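Local coordinates for phosphoprotein (Lettuce necrotic yellows virus, PDB 3T4R), which probably serves as a non-catalytic polymerase cofactor, here represented by its C-terminal domain, holding the viral polymerase L on the nucleoprotein-RNA template and chaperoning soluble nucleoprotein, at residues A[23-27]-A[28-32]; A[9-12]-A[13-17]; A[52-55]-A[56-60]; A[32-35]-A[36-40]. All coordinates share one frame; numbering follows the deposited sequence.

Contact 1: A[23-27]-A[28-32]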
# COMPACT_ATOMS: atom_id res chain seq x y z
N ALA A 23 8.05 4.16 -6.60
CA ALA A 23 9.24 3.63 -7.22
C ALA A 23 10.40 3.56 -6.23
O ALA A 23 11.38 2.87 -6.48
CB ALA A 23 9.62 4.45 -8.43
N GLN A 24 10.27 4.25 -5.10
CA GLN A 24 11.35 4.21 -4.13
C GLN A 24 11.08 3.23 -2.98
O GLN A 24 11.98 3.00 -2.21
CB GLN A 24 11.77 5.61 -3.63
N TYR A 25 9.87 2.67 -2.88
CA TYR A 25 9.61 1.53 -1.95
C TYR A 25 10.46 0.34 -2.30
O TYR A 25 10.65 0.04 -3.48
CB TYR A 25 8.14 1.11 -1.95
CG TYR A 25 7.19 2.20 -1.47
CD1 TYR A 25 7.63 3.28 -0.70
CD2 TYR A 25 5.83 2.14 -1.77
CE1 TYR A 25 6.74 4.28 -0.28
CE2 TYR A 25 4.94 3.15 -1.36
CZ TYR A 25 5.40 4.18 -0.61
OH TYR A 25 4.51 5.12 -0.20
N THR A 26 10.97 -0.37 -1.28
CA THR A 26 11.70 -1.60 -1.57
C THR A 26 10.63 -2.69 -1.70
O THR A 26 9.56 -2.47 -1.24
CB THR A 26 12.69 -1.91 -0.49
OG1 THR A 26 12.04 -1.85 0.79
CG2 THR A 26 13.82 -0.89 -0.51
N PRO A 27 10.92 -3.85 -2.33
CA PRO A 27 9.91 -4.92 -2.34
C PRO A 27 9.34 -5.32 -0.96
O PRO A 27 8.16 -5.53 -0.82
CB PRO A 27 10.68 -6.10 -2.92
CG PRO A 27 11.75 -5.46 -3.75
CD PRO A 27 12.15 -4.23 -3.05
N LEU A 28 10.17 -5.35 0.05
CA LEU A 28 9.77 -5.67 1.43
C LEU A 28 8.86 -4.60 2.01
O LEU A 28 7.91 -4.91 2.69
CB LEU A 28 11.00 -5.80 2.36
CG LEU A 28 11.94 -6.98 2.07
CD1 LEU A 28 12.91 -7.17 3.19
CD2 LEU A 28 11.17 -8.25 1.84
N ILE A 29 9.11 -3.34 1.67
CA ILE A 29 8.20 -2.26 2.08
C ILE A 29 6.89 -2.36 1.34
O ILE A 29 5.84 -2.23 1.97
CB ILE A 29 8.87 -0.83 1.87
CG1 ILE A 29 10.17 -0.79 2.65
CG2 ILE A 29 7.90 0.39 2.11
CD1 ILE A 29 10.38 0.35 3.60
N VAL A 30 6.89 -2.56 0.03
CA VAL A 30 5.61 -2.82 -0.68
C VAL A 30 4.77 -3.94 0.02
O VAL A 30 3.57 -3.78 0.31
CB VAL A 30 5.83 -3.16 -2.21
CG1 VAL A 30 4.53 -3.57 -2.85
CG2 VAL A 30 6.41 -1.96 -2.97
N ASP A 31 5.42 -5.07 0.29
CA ASP A 31 4.79 -6.19 0.98
C ASP A 31 4.25 -5.81 2.32
O ASP A 31 3.19 -6.23 2.70
CB ASP A 31 5.76 -7.38 1.17
CG ASP A 31 6.05 -8.13 -0.12
OD1 ASP A 31 5.29 -8.08 -1.08
OD2 ASP A 31 7.02 -8.88 -0.12
N PHE A 32 4.93 -4.94 3.04
CA PHE A 32 4.46 -4.49 4.34
C PHE A 32 3.26 -3.48 4.24
O PHE A 32 2.32 -3.51 5.03
CB PHE A 32 5.61 -3.83 5.05
CG PHE A 32 5.26 -3.27 6.38
CD1 PHE A 32 6.01 -3.56 7.46
CD2 PHE A 32 4.15 -2.43 6.55
CE1 PHE A 32 5.67 -3.01 8.68
CE2 PHE A 32 3.80 -1.93 7.78
CZ PHE A 32 4.54 -2.22 8.82
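Tyr25 and Val30 make a hydrophobic staple across the start of helix 27-33, with Thr26 as the N-cap, Tyr25 at N' and Val30 at N4. Tyr25 CB rests 3.7 Å from Val30 CG2, which lies at the edge of the phenol ring. Val30 holds CG1 anti to its backbone N (chi1 174°), and this leaves CG2 beside that N, on the side of the tyrosine. Ile29 CG2 comes in obliquely, its side chain crossing that of the tyrosine at about a right angle.

The backbone bonds of the first turn position these groups. Val30 N donates to Thr26 O over 3.0 Å, a nearly straight bond at 172°. One residue on, Asp31 N bonds Pro27 O, also at 3.0 Å. The side-chain cap is weaker: Ile29 N reaches Thr26 OG1 at 3.4 Å, and the hydroxyl's exact place is less sure.

Further out, the tyrosine also packs on Leu12 of helix 4-14 and His62 of helix 50-72. Arg5 forms a salt bridge with Asp31 OD2 and donates weakly to Pro27 O. Closest to the tyrosine ring among the Ile29 atoms is CG2, 4.0 Å from Tyr25 CD1.

Contact 2: A[9-12]-A[13-17]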
# COMPACT_ATOMS: atom_id res chain seq x y z
N GLU A 9 2.00 -2.69 -6.49
CA GLU A 9 2.51 -1.39 -6.96
C GLU A 9 1.44 -0.67 -7.81
O GLU A 9 1.24 0.52 -7.68
CB GLU A 9 3.82 -1.59 -7.71
CG GLU A 9 4.98 -1.97 -6.79
CD GLU A 9 6.28 -2.27 -7.55
OE1 GLU A 9 6.50 -1.72 -8.65
OE2 GLU A 9 7.08 -3.12 -7.09
N LYS A 10 0.70 -1.42 -8.60
CA LYS A 10 -0.36 -0.90 -9.45
C LYS A 10 -1.51 -0.47 -8.55
O LYS A 10 -2.11 0.52 -8.84
CB LYS A 10 -0.85 -2.00 -10.41
CG LYS A 10 -1.91 -1.55 -11.35
CD LYS A 10 -2.66 -2.65 -12.14
CE LYS A 10 -1.77 -3.41 -13.07
NZ LYS A 10 -2.53 -4.38 -13.94
N LEU A 11 -1.79 -1.20 -7.46
CA LEU A 11 -2.81 -0.79 -6.54
C LEU A 11 -2.47 0.49 -5.88
O LEU A 11 -3.29 1.38 -5.77
CB LEU A 11 -3.00 -1.83 -5.44
CG LEU A 11 -4.34 -2.06 -4.77
CD1 LEU A 11 -4.23 -2.48 -3.34
CD2 LEU A 11 -5.50 -1.04 -4.95
N LEU A 12 -1.25 0.60 -5.38
CA LEU A 12 -0.78 1.84 -4.79
C LEU A 12 -0.96 3.03 -5.78
O LEU A 12 -1.36 4.11 -5.38
CB LEU A 12 0.67 1.72 -4.39
CG LEU A 12 0.99 0.79 -3.24
CD1 LEU A 12 2.47 0.63 -2.98
CD2 LEU A 12 0.30 1.37 -1.95
N ALA A 13 -0.62 2.86 -7.06
CA ALA A 13 -0.93 3.90 -8.06
C ALA A 13 -2.43 4.20 -8.25
O ALA A 13 -2.79 5.37 -8.46
CB ALA A 13 -0.31 3.54 -9.39
N ASP A 14 -3.26 3.15 -8.23
CA ASP A 14 -4.68 3.25 -8.46
C ASP A 14 -5.29 3.91 -7.28
O ASP A 14 -6.38 4.46 -7.38
CB ASP A 14 -5.29 1.87 -8.60
CG ASP A 14 -5.01 1.22 -9.94
OD1 ASP A 14 -4.66 1.92 -10.94
OD2 ASP A 14 -5.18 -0.01 -10.02
N LEU A 15 -4.62 3.86 -6.13
CA LEU A 15 -5.09 4.56 -4.94
C LEU A 15 -4.46 5.95 -4.75
O LEU A 15 -4.62 6.57 -3.72
CB LEU A 15 -4.81 3.69 -3.70
CG LEU A 15 -5.56 2.37 -3.63
CD1 LEU A 15 -5.05 1.59 -2.35
CD2 LEU A 15 -7.06 2.52 -3.53
N ASP A 16 -3.77 6.43 -5.79
CA ASP A 16 -3.29 7.82 -5.88
C ASP A 16 -2.00 8.11 -5.18
O ASP A 16 -1.63 9.20 -5.07
CB ASP A 16 -4.39 8.83 -5.52
CG ASP A 16 -5.46 8.93 -6.61
OD1 ASP A 16 -5.13 9.13 -7.80
OD2 ASP A 16 -6.64 8.72 -6.27
N TRP A 17 -1.26 7.08 -4.81
CA TRP A 17 0.09 7.29 -4.35
C TRP A 17 0.88 7.77 -5.55
O TRP A 17 0.59 7.35 -6.69
CB TRP A 17 0.67 5.96 -3.78
CG TRP A 17 0.57 5.98 -2.31
CD1 TRP A 17 1.47 6.52 -1.46
CD2 TRP A 17 -0.53 5.53 -1.49
NE1 TRP A 17 1.02 6.43 -0.15
CE2 TRP A 17 -0.20 5.81 -0.15
CE3 TRP A 17 -1.75 4.93 -1.76
CZ2 TRP A 17 -1.07 5.51 0.93
CZ3 TRP A 17 -2.59 4.63 -0.73
CH2 TRP A 17 -2.27 4.94 0.60
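A Schellman motif ends helix 4-14 here, and Leu12 O is its main acceptor. Trp17 N turns back to Leu12 O over 3.0 Å, while inside the same turn Asp16 N bonds Ala13 O, also 3.0 Å away. Asp16 is the C-prime residue, and its positive phi (83°) lets the chain reverse over the helix end. Leu15 N, already leaving the helix, still bonds Leu11 O at 2.8 Å and makes a second, weak bond to Leu12 O. Further back, Ala13 N to Glu9 O and Asp14 N to Lys10 O continue the regular helical ladder.

The reversal brings the indole against the last turn. Leu12 CD2 sits 4.1 Å above one face of the Trp17 ring, displaced toward its rim, while Leu12 O lies in plane at an edge; one leucine thus meets the tryptophan with both its methyl and its carbonyl. One residue earlier, Leu11 CD2 lies 3.7 Å from Leu15 CG, four residues on. On the outer side, the Lys10 and Asp14 side chains run alongside each other, but Lys10 NZ and Asp14 OD2 are 6.4 Å apart and do not pair.

Around the motif, Leu15 leans on Lys51, Ile54 and Ile58 of helix 50-72, Asp16 OD2 forms a salt bridge with Lys51, and helix 19-22 covers Leu12, Ala13 and Trp17 through Ile22.

Contact 3: A[52-55]-A[56-60]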
# COMPACT_ATOMS: atom_id res chain seq x y z
N GLU A 52 -11.35 4.61 -0.51
CA GLU A 52 -10.99 5.26 0.73
C GLU A 52 -10.71 4.24 1.80
O GLU A 52 -9.86 4.48 2.62
CB GLU A 52 -12.09 6.21 1.22
CG GLU A 52 -11.57 7.59 1.61
CD GLU A 52 -12.64 8.71 1.44
OE1 GLU A 52 -13.34 8.98 2.44
OE2 GLU A 52 -12.81 9.32 0.33
N LYS A 53 -11.45 3.13 1.81
CA LYS A 53 -11.26 2.04 2.78
C LYS A 53 -9.83 1.48 2.77
O LYS A 53 -9.13 1.47 3.78
CB LYS A 53 -12.26 0.90 2.53
CG LYS A 53 -12.57 -0.03 3.80
CD LYS A 53 -13.24 -1.34 3.35
CE LYS A 53 -12.46 -2.62 3.77
NZ LYS A 53 -12.48 -2.95 5.24
N ILE A 54 -9.40 1.07 1.59
CA ILE A 54 -8.09 0.52 1.37
C ILE A 54 -6.98 1.51 1.62
O ILE A 54 -5.97 1.11 2.22
CB ILE A 54 -7.98 -0.01 -0.04
CG1 ILE A 54 -9.10 -1.02 -0.26
CG2 ILE A 54 -6.60 -0.65 -0.28
CD1 ILE A 54 -9.22 -1.50 -1.66
N GLN A 55 -7.14 2.74 1.15
CA GLN A 55 -6.18 3.82 1.41
C GLN A 55 -5.98 3.95 2.91
O GLN A 55 -4.84 4.07 3.36
CB GLN A 55 -6.70 5.17 0.91
CG GLN A 55 -6.62 5.40 -0.57
CD GLN A 55 -7.29 6.71 -0.98
OE1 GLN A 55 -8.03 7.32 -0.19
NE2 GLN A 55 -7.05 7.13 -2.20
N ASN A 56 -7.08 3.95 3.67
CA ASN A 56 -7.01 3.99 5.12
C ASN A 56 -6.16 2.81 5.69
O ASN A 56 -5.35 2.98 6.62
CB ASN A 56 -8.42 4.02 5.74
CG ASN A 56 -9.10 5.39 5.60
OD1 ASN A 56 -8.42 6.44 5.58
ND2 ASN A 56 -10.46 5.40 5.61
N GLU A 57 -6.38 1.62 5.17
CA GLU A 57 -5.65 0.45 5.65
C GLU A 57 -4.15 0.60 5.38
O GLU A 57 -3.33 0.24 6.23
CB GLU A 57 -6.16 -0.86 5.00
CG GLU A 57 -7.55 -1.26 5.43
CD GLU A 57 -7.57 -2.42 6.36
OE1 GLU A 57 -6.73 -2.45 7.29
OE2 GLU A 57 -8.45 -3.30 6.19
N ILE A 58 -3.80 1.08 4.19
CA ILE A 58 -2.40 1.20 3.78
C ILE A 58 -1.67 2.31 4.60
O ILE A 58 -0.51 2.16 5.03
CB ILE A 58 -2.34 1.53 2.29
CG1 ILE A 58 -2.67 0.24 1.50
CG2 ILE A 58 -0.95 1.95 1.85
CD1 ILE A 58 -2.94 0.49 0.06
N ILE A 59 -2.35 3.42 4.79
CA ILE A 59 -1.89 4.53 5.70
C ILE A 59 -1.65 4.05 7.11
O ILE A 59 -0.62 4.33 7.66
CB ILE A 59 -2.86 5.73 5.74
CG1 ILE A 59 -2.96 6.34 4.32
CG2 ILE A 59 -2.32 6.79 6.69
CD1 ILE A 59 -3.61 7.53 4.26
N GLU A 60 -2.51 3.18 7.61
CA GLU A 60 -2.26 2.56 8.90
C GLU A 60 -0.94 1.78 8.93
O GLU A 60 -0.20 1.86 9.89
CB GLU A 60 -3.43 1.70 9.31
CG GLU A 60 -3.93 2.01 10.66
CD GLU A 60 -4.84 3.24 10.67
OE1 GLU A 60 -5.92 3.12 9.96
OE2 GLU A 60 -4.49 4.30 11.38
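Ile54 and Ile58 make the tight side of this two-turn piece of helix 50-72. Ile54 CG2 lies 3.8 Å from Ile58 CD1, so a branch methyl of one residue meets the chain end of the next at the i+4 spacing. Ile54 CG2 stands opposite the backbone N about its first torsion, whereas Ile58 carries CG1 beside its own N (chi1 -75°); that sends CD1 back along the helix to its partner.

The flank of Lys53 and Glu57 is looser, though both also touch Met41 of helix 36-41. The two side chains lie alongside each other and point the same way, yet Lys53 NZ and Glu57 OE2 are 4.2 Å apart, too far for a salt bridge, though the opposite charges probably attract. On the exposed side, Asn56 folds back over the preceding turn until its CG is 3.2 Å from Glu52 O, without its amide making a hydrogen bond there.

Beneath both flanks runs the unbroken helical ladder; Ile59 N to Gln55 O, at 170°, is the straightest of the four bonds joining 52-55 to 56-60. The isoleucine side faces Leu15 and Leu46, with Ile38 of helix 36-41 against Ile54 and Trp17 against Ile58, while Gln55 NE2 reaches across to Leu15 O just beyond helix 4-14.

Contact 4: A[32-35]-A[36-40]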
# COMPACT_ATOMS: atom_id res chain seq x y z
N PHE A 32 4.93 -4.94 3.04
CA PHE A 32 4.46 -4.49 4.34
C PHE A 32 3.26 -3.48 4.24
O PHE A 32 2.32 -3.51 5.03
CB PHE A 32 5.61 -3.83 5.05
CG PHE A 32 5.26 -3.27 6.38
CD1 PHE A 32 6.01 -3.56 7.46
CD2 PHE A 32 4.15 -2.43 6.55
CE1 PHE A 32 5.67 -3.01 8.68
CE2 PHE A 32 3.80 -1.93 7.78
CZ PHE A 32 4.54 -2.22 8.82
N LEU A 33 3.32 -2.60 3.27
CA LEU A 33 2.29 -1.64 3.13
C LEU A 33 1.00 -2.25 2.58
O LEU A 33 -0.10 -1.81 2.96
CB LEU A 33 2.79 -0.57 2.16
CG LEU A 33 3.93 0.31 2.64
CD1 LEU A 33 4.25 1.28 1.56
CD2 LEU A 33 3.53 1.12 3.83
N VAL A 34 1.14 -3.17 1.66
CA VAL A 34 0.02 -3.84 0.95
C VAL A 34 0.16 -5.35 1.18
O VAL A 34 0.64 -6.09 0.37
CB VAL A 34 0.04 -3.53 -0.54
CG1 VAL A 34 -1.28 -3.99 -1.13
CG2 VAL A 34 0.14 -2.00 -0.79
N PRO A 35 -0.22 -5.80 2.38
CA PRO A 35 -0.25 -7.21 2.60
C PRO A 35 -1.25 -7.88 1.60
O PRO A 35 -2.07 -7.13 1.02
CB PRO A 35 -0.76 -7.31 4.06
CG PRO A 35 -0.44 -5.90 4.66
CD PRO A 35 -0.64 -4.98 3.56
N ASP A 36 -1.23 -9.21 1.42
CA ASP A 36 -2.08 -9.88 0.41
C ASP A 36 -3.60 -9.71 0.67
O ASP A 36 -4.39 -9.78 -0.23
CB ASP A 36 -1.79 -11.40 0.38
CG ASP A 36 -0.30 -11.74 0.11
OD1 ASP A 36 0.36 -10.92 -0.52
OD2 ASP A 36 0.22 -12.82 0.53
N ASP A 37 -4.00 -9.58 1.92
CA ASP A 37 -5.39 -9.36 2.31
C ASP A 37 -5.86 -8.01 1.80
O ASP A 37 -7.02 -7.83 1.51
CB ASP A 37 -5.59 -9.48 3.84
CG ASP A 37 -4.77 -8.44 4.69
OD1 ASP A 37 -5.37 -7.62 5.43
OD2 ASP A 37 -3.52 -8.50 4.67
N ILE A 38 -4.96 -7.04 1.73
CA ILE A 38 -5.32 -5.69 1.24
C ILE A 38 -5.43 -5.64 -0.28
O ILE A 38 -6.38 -5.08 -0.83
CB ILE A 38 -4.38 -4.59 1.83
CG1 ILE A 38 -4.64 -4.50 3.36
CG2 ILE A 38 -4.60 -3.24 1.12
CD1 ILE A 38 -3.86 -3.44 4.03
N LEU A 39 -4.48 -6.30 -0.96
CA LEU A 39 -4.56 -6.46 -2.37
C LEU A 39 -5.88 -7.11 -2.75
O LEU A 39 -6.48 -6.71 -3.70
CB LEU A 39 -3.46 -7.39 -2.87
CG LEU A 39 -2.81 -7.23 -4.26
CD1 LEU A 39 -2.44 -8.53 -4.78
CD2 LEU A 39 -3.53 -6.35 -5.27
N ALA A 40 -6.29 -8.13 -2.00
CA ALA A 40 -7.44 -8.98 -2.30
C ALA A 40 -8.70 -8.16 -2.25
O ALA A 40 -9.66 -8.42 -2.96
CB ALA A 40 -7.50 -10.06 -1.33
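Pro35 O takes two backbone donors from the first turn of helix 36-41. Leu39 N lies 3.2 Å from Pro35 O, in the carbonyl plane and with a fairly straight N-H. Ile38 N is nearer, 3.0 Å from Pro35 O, but approaches from above that plane, 54° out of it, and its N-H is bent to 134°. The carbonyl therefore receives one alpha-helical bond and one tighter turn bond at once. Behind them, Ala40 N bonds Asp36 O and continues the helix.

The side chains close up around this corner. Pro35 and Ile38 lie alongside each other, pointing the same way, with Pro35 CD 3.6 Å from Ile38 CD1. Val34 approaches crosswise: Val34 CG1, anti to the backbone N (chi1 -168°), lies 4.1 Å from Ile38 CG2 and also faces the start of Leu39.

Several other polar groups have partners outside the two segments. Lys8 of helix 4-14 forms a salt bridge with Asp36 OD1 and also donates to Val34 O, while Leu33 O accepts from Asn61 ND2 of helix 50-72. A magnesium ion lies about 3 Å from the Asp36 side chain.

Val34 has left helical geometry, and Pro35 takes the N-cap position with its ring closing off its own backbone N. The result is a proline-marked break, Val34 and Pro35, between two consecutive helices of the helical bundle, 27-33 and 36-41, with Pro35 as the N-cap of the second.

From the N terminus, contact 2 ends helix 4-14, contact 1 starts helix 27-33, contact 4 turns from that helix into helix 36-41, and contact 3 lies early in helix 50-72. Each is local, so none encloses another; they run in series, with contacts 1 and 4 sharing Phe32. Their packing joins the bundle: Tyr25 of contact 1 touches Leu12 and Trp17 of contact 2 and Leu33 of contact 4. Leu11 and Leu12 meet Val34, linking contacts 2 and 4. Ile38 packs on Ile54 and Ile58, tying contact 4 to contact 3, and Leu15 bridges contacts 2 and 3. Contacts 1 and 3 do not touch and lie on opposite sides of the chain's centre.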